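Local coordinates for protein VP1 (New Jersey polyomavirus-2013, PDB 6Y5Y) that forms the virus capsid as its major coat protein, five copies to each pentamer, and binds sialylated glycans on the host cell, at residues D[39-44]-D[89-94]; D[129-134]-D[141-146]. All coordinates share one frame; numbering follows the deposited sequence.

Contact 1 of 2, residues D[39-44]-D[89-94]; sequences TEIELW and ARVQLP. With MG (magnesium ion), chain B.
V91, I41 and L43 meet through side chains alone: no hydrogen bond joins the two segments, and the CA atoms of I41 and V91, the nearest pair, are 8.2 Å apart. V91 uses both its methyl groups. CG1 of V91 lies anti to its backbone N (chi1 -176°) and meets CG2 of I41 at 3.7 Å. Its other branch, CG2, comes within 3.6 Å of CD2 of L43. The remaining branch of I41 turns to L93, its CG1 3.7 Å from CD2 of L93. I41 and V91 slide past each other in opposite directions, with L93 and L43 crossing them. This is the inside of the VP1 jelly-roll β-sandwich: 39-44 pairs with strand 291-310, 89-92 with strand 271-284, and the two strands face each other through side chains. L29 of a neighbouring subunit packs on both L43 and V91, while W108 of the same chain touches L93. On the outward face of 39-44, OE2 of E42 makes a long 2.5 Å bond to a magnesium ion and also hydrogen-bonds OH of Y299; S226 of another subunit, itself a magnesium-site residue, packs on E42. On the outward face of 89-94, R90 grips Q92 end-on: NH1 (2.9 Å) and NH2 (3.0 Å) both donate to OE1 of Q92, which lies in the guanidinium plane. NE2 of Q92 donates to the backbone O of L93 on an in-plane lone pair, fixing the amide's rotation.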
ATOM      1  N   THR D  39      25.830  11.830 -24.525  1.00 23.82           N
ATOM      2  CA  THR D  39      25.092  13.083 -24.604  1.00 29.62           C
ATOM      3  C   THR D  39      23.847  12.971 -23.733  1.00 33.38           C
ATOM      4  O   THR D  39      23.425  11.874 -23.357  1.00 24.86           O
ATOM      5  CB  THR D  39      24.713  13.444 -26.049  1.00 26.39           C
ATOM      6  OG1 THR D  39      24.417  14.844 -26.121  1.00 29.05           O
ATOM      7  CG2 THR D  39      23.483  12.661 -26.512  1.00 27.53           C
ATOM      8  N   GLU D  40      23.268  14.125 -23.400  1.00 32.15           N
ATOM      9  CA  GLU D  40      22.077  14.188 -22.566  1.00 27.59           C
ATOM     10  C   GLU D  40      21.016  15.029 -23.254  1.00 32.37           C
ATOM     11  O   GLU D  40      21.334  16.022 -23.914  1.00 29.56           O
ATOM     12  CB  GLU D  40      22.377  14.780 -21.189  1.00 28.86           C
ATOM     13  CG  GLU D  40      23.154  13.851 -20.286  1.00 38.63           C
ATOM     14  CD  GLU D  40      23.207  14.351 -18.860  1.00 46.88           C
ATOM     15  OE1 GLU D  40      22.784  15.502 -18.623  1.00 42.74           O
ATOM     16  OE2 GLU D  40      23.668  13.592 -17.978  1.00 54.41           O
ATOM     17  N   ILE D  41      19.757  14.630 -23.084  1.00 24.64           N
ATOM     18  CA  ILE D  41      18.613  15.280 -23.715  1.00 19.66           C
ATOM     19  C   ILE D  41      17.586  15.596 -22.637  1.00 29.26           C
ATOM     20  O   ILE D  41      17.226  14.717 -21.848  1.00 23.97           O
ATOM     21  CB  ILE D  41      17.987  14.386 -24.805  1.00 31.68           C
ATOM     22  CG1 ILE D  41      19.028  14.042 -25.875  1.00 34.29           C
ATOM     23  CG2 ILE D  41      16.783  15.052 -25.427  1.00 31.55           C
ATOM     24  CD1 ILE D  41      19.658  15.254 -26.507  1.00 34.23           C
ATOM     25  N   GLU D  42      17.112  16.843 -22.608  1.00 25.62           N
ATOM     26  CA  GLU D  42      16.060  17.261 -21.691  1.00 26.03           C
ATOM     27  C   GLU D  42      14.871  17.782 -22.482  1.00 24.61           C
ATOM     28  O   GLU D  42      15.039  18.386 -23.547  1.00 27.44           O
ATOM     29  CB  GLU D  42      16.540  18.355 -20.744  1.00 23.08           C
ATOM     30  CG  GLU D  42      17.622  17.927 -19.777  1.00 30.13           C
ATOM     31  CD  GLU D  42      18.104  19.086 -18.930  1.00 32.31           C
ATOM     32  OE1 GLU D  42      18.944  19.873 -19.425  1.00 35.85           O
ATOM     33  OE2 GLU D  42      17.633  19.216 -17.775  1.00 24.39           O
ATOM     34  N   LEU D  43      13.668  17.560 -21.949  1.00 25.48           N
ATOM     35  CA  LEU D  43      12.459  18.063 -22.591  1.00 24.15           C
ATOM     36  C   LEU D  43      11.292  18.024 -21.611  1.00 26.41           C
ATOM     37  O   LEU D  43      11.323  17.318 -20.599  1.00 20.87           O
ATOM     38  CB  LEU D  43      12.120  17.262 -23.851  1.00 27.29           C
ATOM     39  CG  LEU D  43      11.841  15.781 -23.591  1.00 26.48           C
ATOM     40  CD1 LEU D  43      10.361  15.465 -23.708  1.00 30.23           C
ATOM     41  CD2 LEU D  43      12.671  14.902 -24.516  1.00 31.24           C
ATOM     42  N   TRP D  44      10.269  18.810 -21.925  1.00 22.86           N
ATOM     43  CA  TRP D  44       8.966  18.730 -21.283  1.00 22.31           C
ATOM     44  C   TRP D  44       7.946  18.200 -22.284  1.00 24.12           C
ATOM     45  O   TRP D  44       8.047  18.449 -23.491  1.00 25.40           O
ATOM     46  CB  TRP D  44       8.491  20.103 -20.785  1.00 28.50           C
ATOM     47  CG  TRP D  44       9.233  20.696 -19.626  1.00 22.26           C
ATOM     48  CD1 TRP D  44      10.231  21.623 -19.682  1.00 25.18           C
ATOM     49  CD2 TRP D  44       9.001  20.441 -18.235  1.00 24.36           C
ATOM     50  NE1 TRP D  44      10.648  21.949 -18.417  1.00 24.07           N
ATOM     51  CE2 TRP D  44       9.910  21.236 -17.508  1.00 23.01           C
ATOM     52  CE3 TRP D  44       8.119  19.610 -17.535  1.00 22.03           C
ATOM     53  CZ2 TRP D  44       9.964  21.229 -16.112  1.00 23.05           C
ATOM     54  CZ3 TRP D  44       8.170  19.603 -16.153  1.00 22.78           C
ATOM     55  CH2 TRP D  44       9.086  20.409 -15.455  1.00 21.93           C
ATOM     56  N   ALA D  89       6.879  12.842 -28.438  1.00 20.01           N
ATOM     57  CA  ALA D  89       7.750  13.703 -29.226  1.00 24.05           C
ATOM     58  C   ALA D  89       8.923  12.887 -29.743  1.00 27.86           C
ATOM     59  O   ALA D  89       9.335  11.905 -29.123  1.00 21.97           O
ATOM     60  CB  ALA D  89       8.267  14.892 -28.408  1.00 27.01           C
ATOM     61  N   ARG D  90       9.457  13.306 -30.881  1.00 23.77           N
ATOM     62  CA  ARG D  90      10.720  12.799 -31.394  1.00 25.00           C
ATOM     63  C   ARG D  90      11.770  13.889 -31.250  1.00 26.77           C
ATOM     64  O   ARG D  90      11.555  15.020 -31.694  1.00 25.28           O
ATOM     65  CB  ARG D  90      10.594  12.374 -32.858  1.00 28.70           C
ATOM     66  CG  ARG D  90      11.911  11.950 -33.493  1.00 26.80           C
ATOM     67  CD  ARG D  90      11.770  11.833 -35.012  1.00 27.45           C
ATOM     68  NE  ARG D  90      13.005  11.392 -35.661  1.00 24.76           N
ATOM     69  CZ  ARG D  90      14.046  12.181 -35.916  1.00 28.62           C
ATOM     70  NH1 ARG D  90      14.018  13.464 -35.567  1.00 23.91           N
ATOM     71  NH2 ARG D  90      15.122  11.685 -36.517  1.00 30.58           N
ATOM     72  N   VAL D  91      12.890  13.559 -30.620  1.00 19.63           N
ATOM     73  CA  VAL D  91      14.003  14.485 -30.474  1.00 23.36           C
ATOM     74  C   VAL D  91      15.065  14.142 -31.509  1.00 27.93           C
ATOM     75  O   VAL D  91      15.479  12.978 -31.633  1.00 25.06           O
ATOM     76  CB  VAL D  91      14.582  14.445 -29.049  1.00 29.27           C
ATOM     77  CG1 VAL D  91      15.677  15.486 -28.892  1.00 31.28           C
ATOM     78  CG2 VAL D  91      13.475  14.664 -28.027  1.00 26.19           C
ATOM     79  N   GLN D  92      15.497  15.148 -32.263  1.00 29.94           N
ATOM     80  CA  GLN D  92      16.594  14.970 -33.204  1.00 27.41           C
ATOM     81  C   GLN D  92      17.908  14.955 -32.431  1.00 26.85           C
ATOM     82  O   GLN D  92      18.205  15.893 -31.685  1.00 29.42           O
ATOM     83  CB  GLN D  92      16.594  16.083 -34.252  1.00 28.26           C
ATOM     84  CG  GLN D  92      17.721  15.959 -35.251  1.00 28.33           C
ATOM     85  CD  GLN D  92      17.647  14.666 -36.028  1.00 32.34           C
ATOM     86  OE1 GLN D  92      16.588  14.299 -36.548  1.00 31.33           O
ATOM     87  NE2 GLN D  92      18.769  13.958 -36.107  1.00 40.43           N
ATOM     88  N   LEU D  93      18.672  13.884 -32.584  1.00 23.54           N
ATOM     89  CA  LEU D  93      19.959  13.740 -31.919  1.00 27.08           C
ATOM     90  C   LEU D  93      21.076  14.202 -32.840  1.00 30.90           C
ATOM     91  O   LEU D  93      20.872  14.372 -34.046  1.00 26.79           O
ATOM     92  CB  LEU D  93      20.160  12.285 -31.515  1.00 22.85           C
ATOM     93  CG  LEU D  93      19.112  11.749 -30.542  1.00 26.81           C
ATOM     94  CD1 LEU D  93      19.296  10.257 -30.363  1.00 25.10           C
ATOM     95  CD2 LEU D  93      19.234  12.472 -29.210  1.00 28.97           C
ATOM     96  N   PRO D  94      22.279  14.421 -32.300  1.00 32.69           N
ATOM     97  CA  PRO D  94      23.421  14.732 -33.168  1.00 31.39           C
ATOM     98  C   PRO D  94      23.636  13.647 -34.213  1.00 37.56           C
ATOM     99  O   PRO D  94      23.568  12.449 -33.920  1.00 33.93           O
ATOM    100  CB  PRO D  94      24.598  14.818 -32.191  1.00 32.09           C
ATOM    101  CG  PRO D  94      23.975  15.217 -30.893  1.00 32.99           C
ATOM    102  CD  PRO D  94      22.618  14.556 -30.871  1.00 27.88           C
TER
HETATM  103 MG    MG B 408      19.162  20.251 -16.158  1.00 43.34          MG

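Contact 2 of 2, residues D[129-134]-D[141-146]; sequences LEAKME and GPSRPI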
ATOM      1  N   LEU D 129     -12.490  25.708  -9.490  1.00 21.07           N
ATOM      2  CA  LEU D 129     -13.540  26.402 -10.227  1.00 23.54           C
ATOM      3  C   LEU D 129     -14.583  25.420 -10.753  1.00 24.93           C
ATOM      4  O   LEU D 129     -14.239  24.413 -11.381  1.00 23.23           O
ATOM      5  CB  LEU D 129     -12.896  27.183 -11.374  1.00 25.42           C
ATOM      6  CG  LEU D 129     -13.753  27.996 -12.342  1.00 35.60           C
ATOM      7  CD1 LEU D 129     -14.470  29.125 -11.624  1.00 38.18           C
ATOM      8  CD2 LEU D 129     -12.875  28.526 -13.477  1.00 31.01           C
ATOM      9  N   GLU D 130     -15.862  25.715 -10.474  1.00 21.45           N
ATOM     10  CA  GLU D 130     -17.053  24.974 -10.909  1.00 24.35           C
ATOM     11  C   GLU D 130     -17.196  23.606 -10.247  1.00 22.30           C
ATOM     12  O   GLU D 130     -18.129  22.856 -10.581  1.00 20.49           O
ATOM     13  CB  GLU D 130     -17.095  24.801 -12.432  1.00 25.47           C
ATOM     14  CG  GLU D 130     -17.278  26.101 -13.210  1.00 28.13           C
ATOM     15  CD  GLU D 130     -17.199  25.900 -14.713  1.00 33.01           C
ATOM     16  OE1 GLU D 130     -17.408  24.753 -15.185  1.00 28.22           O
ATOM     17  OE2 GLU D 130     -16.911  26.889 -15.422  1.00 37.26           O
ATOM     18  N   ALA D 131     -16.339  23.274  -9.289  1.00 18.85           N
ATOM     19  CA  ALA D 131     -16.329  21.936  -8.718  1.00 18.12           C
ATOM     20  C   ALA D 131     -17.359  21.770  -7.608  1.00 20.57           C
ATOM     21  O   ALA D 131     -17.676  22.705  -6.864  1.00 17.80           O
ATOM     22  CB  ALA D 131     -14.933  21.592  -8.186  1.00 19.11           C
ATOM     23  N   LYS D 132     -17.866  20.543  -7.500  1.00 17.91           N
ATOM     24  CA  LYS D 132     -18.805  20.151  -6.453  1.00 20.74           C
ATOM     25  C   LYS D 132     -18.248  20.457  -5.063  1.00 21.84           C
ATOM     26  O   LYS D 132     -17.040  20.360  -4.816  1.00 23.67           O
ATOM     27  CB  LYS D 132     -19.104  18.657  -6.585  1.00 22.63           C
ATOM     28  CG  LYS D 132     -19.894  18.013  -5.455  1.00 22.42           C
ATOM     29  CD  LYS D 132     -20.194  16.548  -5.805  1.00 29.23           C
ATOM     30  CE  LYS D 132     -21.019  15.842  -4.733  1.00 29.86           C
ATOM     31  NZ  LYS D 132     -22.279  16.572  -4.418  1.00 34.04           N
ATOM     32  N   MET D 133     -19.145  20.823  -4.148  1.00 19.56           N
ATOM     33  CA  MET D 133     -18.778  21.096  -2.762  1.00 20.84           C
ATOM     34  C   MET D 133     -18.762  19.802  -1.955  1.00 20.20           C
ATOM     35  O   MET D 133     -19.735  19.041  -1.974  1.00 23.21           O
ATOM     36  CB  MET D 133     -19.755  22.093  -2.127  1.00 22.85           C
ATOM     37  CG  MET D 133     -19.551  22.290  -0.622  1.00 26.45           C
ATOM     38  SD  MET D 133     -20.675  23.522   0.091  1.00 23.78           S
ATOM     39  CE  MET D 133     -22.228  22.628   0.029  1.00 25.90           C
ATOM     40  N   GLU D 134     -17.655  19.547  -1.248  1.00 20.46           N
ATOM     41  CA  GLU D 134     -17.567  18.362  -0.388  1.00 20.15           C
ATOM     42  C   GLU D 134     -17.992  18.746   1.028  1.00 29.71           C
ATOM     43  O   GLU D 134     -17.174  18.981   1.925  1.00 23.39           O
ATOM     44  CB  GLU D 134     -16.161  17.765  -0.425  1.00 21.28           C
ATOM     45  CG  GLU D 134     -16.017  16.459   0.352  1.00 25.24           C
ATOM     46  CD  GLU D 134     -16.949  15.363  -0.127  1.00 37.74           C
ATOM     47  OE1 GLU D 134     -17.228  14.441   0.674  1.00 52.20           O
ATOM     48  OE2 GLU D 134     -17.404  15.418  -1.296  1.00 40.09           O
ATOM     49  N   GLY D 141     -18.473  24.407   2.570  1.00 25.25           N
ATOM     50  CA  GLY D 141     -17.250  23.655   2.781  1.00 19.78           C
ATOM     51  C   GLY D 141     -16.297  23.735   1.606  1.00 21.88           C
ATOM     52  O   GLY D 141     -16.444  24.567   0.709  1.00 19.97           O
ATOM     53  N   PRO D 142     -15.289  22.867   1.591  1.00 19.51           N
ATOM     54  CA  PRO D 142     -14.328  22.872   0.489  1.00 18.41           C
ATOM     55  C   PRO D 142     -14.939  22.259  -0.758  1.00 17.25           C
ATOM     56  O   PRO D 142     -15.951  21.556  -0.711  1.00 21.32           O
ATOM     57  CB  PRO D 142     -13.199  21.980   1.017  1.00 17.93           C
ATOM     58  CG  PRO D 142     -13.954  20.939   1.796  1.00 21.33           C
ATOM     59  CD  PRO D 142     -15.125  21.680   2.447  1.00 24.16           C
ATOM     60  N   SER D 143     -14.292  22.525  -1.887  1.00 18.86           N
ATOM     61  CA  SER D 143     -14.583  21.747  -3.083  1.00 18.58           C
ATOM     62  C   SER D 143     -13.970  20.357  -2.956  1.00 19.19           C
ATOM     63  O   SER D 143     -13.013  20.143  -2.204  1.00 17.08           O
ATOM     64  CB  SER D 143     -14.063  22.461  -4.336  1.00 19.57           C
ATOM     65  OG  SER D 143     -12.758  22.026  -4.707  1.00 19.32           O
ATOM     66  N   ARG D 144     -14.578  19.394  -3.643  1.00 21.23           N
ATOM     67  CA  ARG D 144     -13.893  18.146  -3.927  1.00 22.82           C
ATOM     68  C   ARG D 144     -12.544  18.458  -4.557  1.00 21.40           C
ATOM     69  O   ARG D 144     -12.489  19.237  -5.521  1.00 20.93           O
ATOM     70  CB  ARG D 144     -14.704  17.297  -4.904  1.00 23.83           C
ATOM     71  CG  ARG D 144     -15.933  16.687  -4.323  1.00 35.90           C
ATOM     72  CD  ARG D 144     -15.657  15.274  -3.865  1.00 38.39           C
ATOM     73  NE  ARG D 144     -16.904  14.590  -3.566  1.00 36.71           N
ATOM     74  CZ  ARG D 144     -17.469  13.685  -4.355  1.00 31.67           C
ATOM     75  NH1 ARG D 144     -16.887  13.325  -5.492  1.00 29.18           N
ATOM     76  NH2 ARG D 144     -18.613  13.127  -3.991  1.00 39.13           N
ATOM     77  N   PRO D 145     -11.447  17.895  -4.054  1.00 19.66           N
ATOM     78  CA  PRO D 145     -10.169  18.034  -4.750  1.00 17.51           C
ATOM     79  C   PRO D 145     -10.092  17.026  -5.889  1.00 18.76           C
ATOM     80  O   PRO D 145     -10.895  16.097  -5.987  1.00 17.59           O
ATOM     81  CB  PRO D 145      -9.133  17.719  -3.660  1.00 19.11           C
ATOM     82  CG  PRO D 145      -9.833  16.665  -2.825  1.00 17.20           C
ATOM     83  CD  PRO D 145     -11.333  17.028  -2.863  1.00 16.27           C
ATOM     84  N   ILE D 146      -9.094  17.224  -6.752  1.00 18.23           N
ATOM     85  CA  ILE D 146      -8.796  16.225  -7.772  1.00 20.28           C
ATOM     86  C   ILE D 146      -8.554  14.883  -7.097  1.00 21.19           C
ATOM     87  O   ILE D 146      -7.736  14.772  -6.175  1.00 16.62           O
ATOM     88  CB  ILE D 146      -7.578  16.644  -8.608  1.00 19.08           C
ATOM     89  CG1 ILE D 146      -7.854  17.954  -9.347  1.00 19.31           C
ATOM     90  CG2 ILE D 146      -7.201  15.533  -9.601  1.00 17.69           C
ATOM     91  CD1 ILE D 146      -9.009  17.861 -10.334  1.00 18.17           C
TER
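M133 and S143 lie back to back at the heart of this contact, their CA atoms 4.3 Å apart and their backbones joined by a single β bridge. Backbone bonds flank the pair: R144 N donates to K132 O, and E134 N to P142 O at 2.7 Å, the pattern of a non-hydrogen-bonded antiparallel pair. The same two carbonyls take CA-H...O contacts from S143 and M133. A weak bond runs from G141 N to SD of M133 (3.4 Å); the sulfur is carried there by an extended chain, CG anti to the backbone N (chi1 172°). OG of S143 bonds R144 O and is also tied to L128 N. The charged contact is a salt bridge between NE of R144 and OE2 of E134, whose modelled 2.5 Å is doubtfully short. E134 bends at chi2 (58°) to bring this oxygen to the guanidinium edge, near its plane; the carboxylate and guanidinium planes are turned 52° apart. NZ of K132 stands 5.0 Å from NH2 of R144 and makes a long, weak ion pair with E289 of the same chain. Van der Waals packing completes the set: the aliphatic part of K132 runs alongside R144, pointing the same way, with its CD 4.1 Å above the centre of the guanidinium face and CE 3.7 Å from NH2. CB of A131 meets CB of S143 at 4.0 Å. The bridge closes the base of the turn between E134 and G141, within the long DE loop between strands 104-117 and 150-157 of the polyomavirus VP1 jelly roll.

Overall arrangement
Both contacts are partly buried, half the touching residues of each being buried, but contact 1 lies inside the β-sandwich, its centre about 17 Å from that of the chain, and contact 2 in a loop at the sandwich's end, its centre about 27 Å out. Their centres are 39 Å apart and their nearest atoms about 17 Å, so they do not touch. The sandwich contact holds two strands face to face with aliphatic side chains, leaving polar groups and the metal on the outward faces. The loop contact relies on backbone hydrogen bonds and charge. Both lean on strand 271-284 and on the same neighbouring subunit of the pentamer; the side chain of A131 in contact 2 is about 12 Å from a bound sialic acid.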